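Local coordinates for uncharacterized protein (Bacteroides ovatus, PDB 4ID2) that is of unknown function but belongs to the DUF4738 family and adopts a fold resembling a beta barrel, at residues K87-S95 and L103-I111. Sequence-based numbering, arbitrary orientation.
Sequences KTFTKNDFS and LSKSILEGI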
loop_
_atom_site.group_PDB
_atom_site.type_symbol
_atom_site.label_atom_id
_atom_site.label_comp_id
_atom_site.label_asym_id
_atom_site.label_seq_id
_atom_site.Cartn_x
_atom_site.Cartn_y
_atom_site.Cartn_z
ATOM N N LYS A 87 -12.140 18.048 20.101
ATOM C CA LYS A 87 -12.634 16.677 20.227
ATOM C C LYS A 87 -11.642 15.741 20.892
ATOM O O LYS A 87 -10.451 15.805 20.602
ATOM C CB LYS A 87 -12.937 16.122 18.822
ATOM C CG LYS A 87 -13.570 14.732 18.839
ATOM C CD LYS A 87 -14.275 14.425 17.542
ATOM C CE LYS A 87 -14.764 13.002 17.493
ATOM N NZ LYS A 87 -15.844 12.730 18.486
ATOM N N THR A 88 -12.155 14.820 21.725
ATOM C CA THR A 88 -11.375 13.737 22.303
ATOM C C THR A 88 -11.520 12.574 21.335
ATOM O O THR A 88 -12.638 12.111 21.099
ATOM C CB THR A 88 -11.829 13.397 23.716
ATOM O OG1 THR A 88 -11.650 14.547 24.540
ATOM C CG2 THR A 88 -11.053 12.214 24.308
ATOM N N PHE A 89 -10.409 12.139 20.738
ATOM C CA PHE A 89 -10.409 11.037 19.787
ATOM C C PHE A 89 -9.990 9.725 20.432
ATOM O O PHE A 89 -9.119 9.710 21.296
ATOM C CB PHE A 89 -9.462 11.298 18.598
ATOM C CG PHE A 89 -10.040 12.171 17.517
ATOM C CD1 PHE A 89 -10.815 11.630 16.510
ATOM C CD2 PHE A 89 -9.791 13.531 17.491
ATOM C CE1 PHE A 89 -11.351 12.436 15.515
ATOM C CE2 PHE A 89 -10.312 14.333 16.469
ATOM C CZ PHE A 89 -11.078 13.779 15.489
ATOM N N THR A 90 -10.571 8.623 19.956
ATOM C CA THR A 90 -10.191 7.251 20.316
ATOM C C THR A 90 -10.225 6.442 19.027
ATOM O O THR A 90 -10.807 6.900 18.045
ATOM C CB THR A 90 -11.105 6.648 21.408
ATOM O OG1 THR A 90 -12.409 6.415 20.879
ATOM C CG2 THR A 90 -11.192 7.512 22.642
ATOM N N LYS A 91 -9.649 5.237 19.020
ATOM C CA LYS A 91 -9.688 4.384 17.824
ATOM C C LYS A 91 -11.148 4.090 17.378
ATOM O O LYS A 91 -11.387 3.877 16.191
ATOM C CB LYS A 91 -8.912 3.068 18.055
ATOM C CG LYS A 91 -9.520 2.143 19.105
ATOM C CD LYS A 91 -8.702 0.893 19.277
ATOM C CE LYS A 91 -9.390 -0.075 20.206
ATOM N NZ LYS A 91 -8.439 -1.046 20.798
ATOM N N ASN A 92 -12.121 4.151 18.312
ATOM C CA ASN A 92 -13.537 3.899 18.019
ATOM C C ASN A 92 -14.147 4.975 17.103
ATOM O O ASN A 92 -15.125 4.678 16.423
ATOM C CB ASN A 92 -14.339 3.756 19.308
ATOM C CG ASN A 92 -13.723 2.759 20.260
ATOM O OD1 ASN A 92 -13.199 3.124 21.313
ATOM N ND2 ASN A 92 -13.659 1.500 19.851
ATOM N N ASP A 93 -13.529 6.175 17.003
ATOM C CA ASP A 93 -13.964 7.217 16.054
ATOM C C ASP A 93 -13.767 6.795 14.589
ATOM O O ASP A 93 -14.297 7.461 13.704
ATOM C CB ASP A 93 -13.205 8.535 16.282
ATOM C CG ASP A 93 -13.659 9.253 17.524
ATOM O OD1 ASP A 93 -14.765 9.823 17.501
ATOM O OD2 ASP A 93 -12.929 9.213 18.527
ATOM N N PHE A 94 -12.982 5.730 14.337
ATOM C CA PHE A 94 -12.712 5.186 13.010
ATOM C C PHE A 94 -13.457 3.852 12.787
ATOM O O PHE A 94 -13.158 3.154 11.826
ATOM C CB PHE A 94 -11.190 4.986 12.848
ATOM C CG PHE A 94 -10.381 6.243 13.101
ATOM C CD1 PHE A 94 -9.967 6.578 14.383
ATOM C CD2 PHE A 94 -10.057 7.102 12.062
ATOM C CE1 PHE A 94 -9.251 7.755 14.620
ATOM C CE2 PHE A 94 -9.338 8.280 12.304
ATOM C CZ PHE A 94 -8.943 8.598 13.581
ATOM N N SER A 95 -14.446 3.515 13.645
ATOM C CA SER A 95 -15.224 2.274 13.537
ATOM C C SER A 95 -16.036 2.200 12.236
ATOM O O SER A 95 -16.322 1.096 11.771
ATOM C CB SER A 95 -16.164 2.118 14.729
ATOM O OG SER A 95 -17.107 3.177 14.802
ATOM N N LEU A 103 -9.580 -3.388 14.487
ATOM C CA LEU A 103 -9.699 -2.244 15.387
ATOM C C LEU A 103 -9.582 -2.659 16.859
ATOM O O LEU A 103 -8.893 -1.977 17.615
ATOM C CB LEU A 103 -11.022 -1.499 15.147
ATOM C CG LEU A 103 -11.090 -0.055 15.625
ATOM C CD1 LEU A 103 -10.029 0.810 14.951
ATOM C CD2 LEU A 103 -12.455 0.515 15.350
ATOM N N SER A 104 -10.200 -3.788 17.258
ATOM C CA SER A 104 -10.123 -4.275 18.643
ATOM C C SER A 104 -8.682 -4.657 19.046
ATOM O O SER A 104 -8.292 -4.406 20.184
ATOM C CB SER A 104 -11.046 -5.474 18.841
ATOM O OG SER A 104 -10.746 -6.515 17.925
ATOM N N LYS A 105 -7.890 -5.228 18.111
ATOM C CA LYS A 105 -6.501 -5.636 18.372
ATOM C C LYS A 105 -5.468 -4.478 18.250
ATOM O O LYS A 105 -4.283 -4.729 18.477
ATOM C CB LYS A 105 -6.087 -6.757 17.396
ATOM C CG LYS A 105 -6.902 -8.040 17.504
ATOM C CD LYS A 105 -6.506 -9.022 16.401
ATOM C CE LYS A 105 -7.329 -10.285 16.405
ATOM N NZ LYS A 105 -6.904 -11.223 15.331
ATOM N N SER A 106 -5.882 -3.234 17.899
ATOM C CA SER A 106 -4.958 -2.101 17.701
ATOM C C SER A 106 -5.096 -1.013 18.776
ATOM O O SER A 106 -6.071 -1.021 19.516
ATOM C CB SER A 106 -5.202 -1.467 16.333
ATOM O OG SER A 106 -6.356 -0.641 16.310
ATOM N N ILE A 107 -4.140 -0.055 18.829
ATOM C CA ILE A 107 -4.196 1.072 19.773
ATOM C C ILE A 107 -4.023 2.395 19.018
ATOM O O ILE A 107 -3.228 2.456 18.081
ATOM C CB ILE A 107 -3.167 0.952 20.939
ATOM C CG1 ILE A 107 -1.730 0.812 20.442
ATOM C CG2 ILE A 107 -3.545 -0.204 21.864
ATOM C CD1 ILE A 107 -0.689 0.960 21.535
ATOM N N LEU A 108 -4.758 3.458 19.432
ATOM C CA LEU A 108 -4.639 4.771 18.800
ATOM C C LEU A 108 -3.228 5.284 19.050
ATOM O O LEU A 108 -2.824 5.421 20.200
ATOM C CB LEU A 108 -5.701 5.755 19.338
ATOM C CG LEU A 108 -5.707 7.150 18.689
ATOM C CD1 LEU A 108 -5.976 7.069 17.187
ATOM C CD2 LEU A 108 -6.719 8.061 19.343
ATOM N N GLU A 109 -2.465 5.497 17.984
ATOM C CA GLU A 109 -1.065 5.891 18.072
ATOM C C GLU A 109 -0.868 7.383 17.947
ATOM O O GLU A 109 -0.032 7.929 18.656
ATOM C CB GLU A 109 -0.257 5.191 16.960
ATOM C CG GLU A 109 1.257 5.310 17.118
ATOM C CD GLU A 109 2.086 4.754 15.977
ATOM O OE1 GLU A 109 1.627 4.811 14.813
ATOM O OE2 GLU A 109 3.228 4.312 16.243
ATOM N N GLY A 110 -1.509 8.007 16.971
ATOM C CA GLY A 110 -1.272 9.422 16.737
ATOM C C GLY A 110 -2.210 10.080 15.751
ATOM O O GLY A 110 -2.830 9.411 14.921
ATOM N N ILE A 111 -2.333 11.412 15.878
ATOM C CA ILE A 111 -3.096 12.292 14.987
ATOM C C ILE A 111 -2.162 13.474 14.751
ATOM O O ILE A 111 -1.706 14.092 15.717
ATOM C CB ILE A 111 -4.499 12.676 15.545
ATOM C CG1 ILE A 111 -5.424 11.424 15.597
ATOM C CG2 ILE A 111 -5.127 13.768 14.674
ATOM C CD1 ILE A 111 -6.746 11.571 16.396
HETATM O O HOH W 1 -9.589 -3.291 22.662
#
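A buried lysine reaches the backbone just beyond helix 100-104: K91 NZ donates to S106 O at 2.7 Å, nearly head-on to the carbonyl (C=O...N angle 171°). A weak bond to S104 O, also bridged by a water, and a long, weak ion pair with D70 help grip the ammonium. CG of K91 sits between its backbone N and carbonyl carbon (chi1 66°), and the chain then runs extended, CE passing L103 O at 3.3 Å. L103 O accepts S106 N and S106 OG, both from the same face of its plane. With an alanine replacing K91, S106 O would probably lose its charged donor and a gap open where CD and CE lie against the L103 and S106 carbonyls. Both methyls of L103 face K91 O, each at 3.6 Å, and CD2 meets S95 CA at 3.7 Å. I111 CD1 presses on F89 CB and CG, both at 3.5 Å, while L108 CD2 rests against F89 O and T90 CA. The link joins strand 82-89 and the following 3-10 turn 91-93 to helix 100-104 and strand 107-116, with I73 of strand 67-79 touching L108 and I111, and I140 of strand 134-142 meeting F89 and I111.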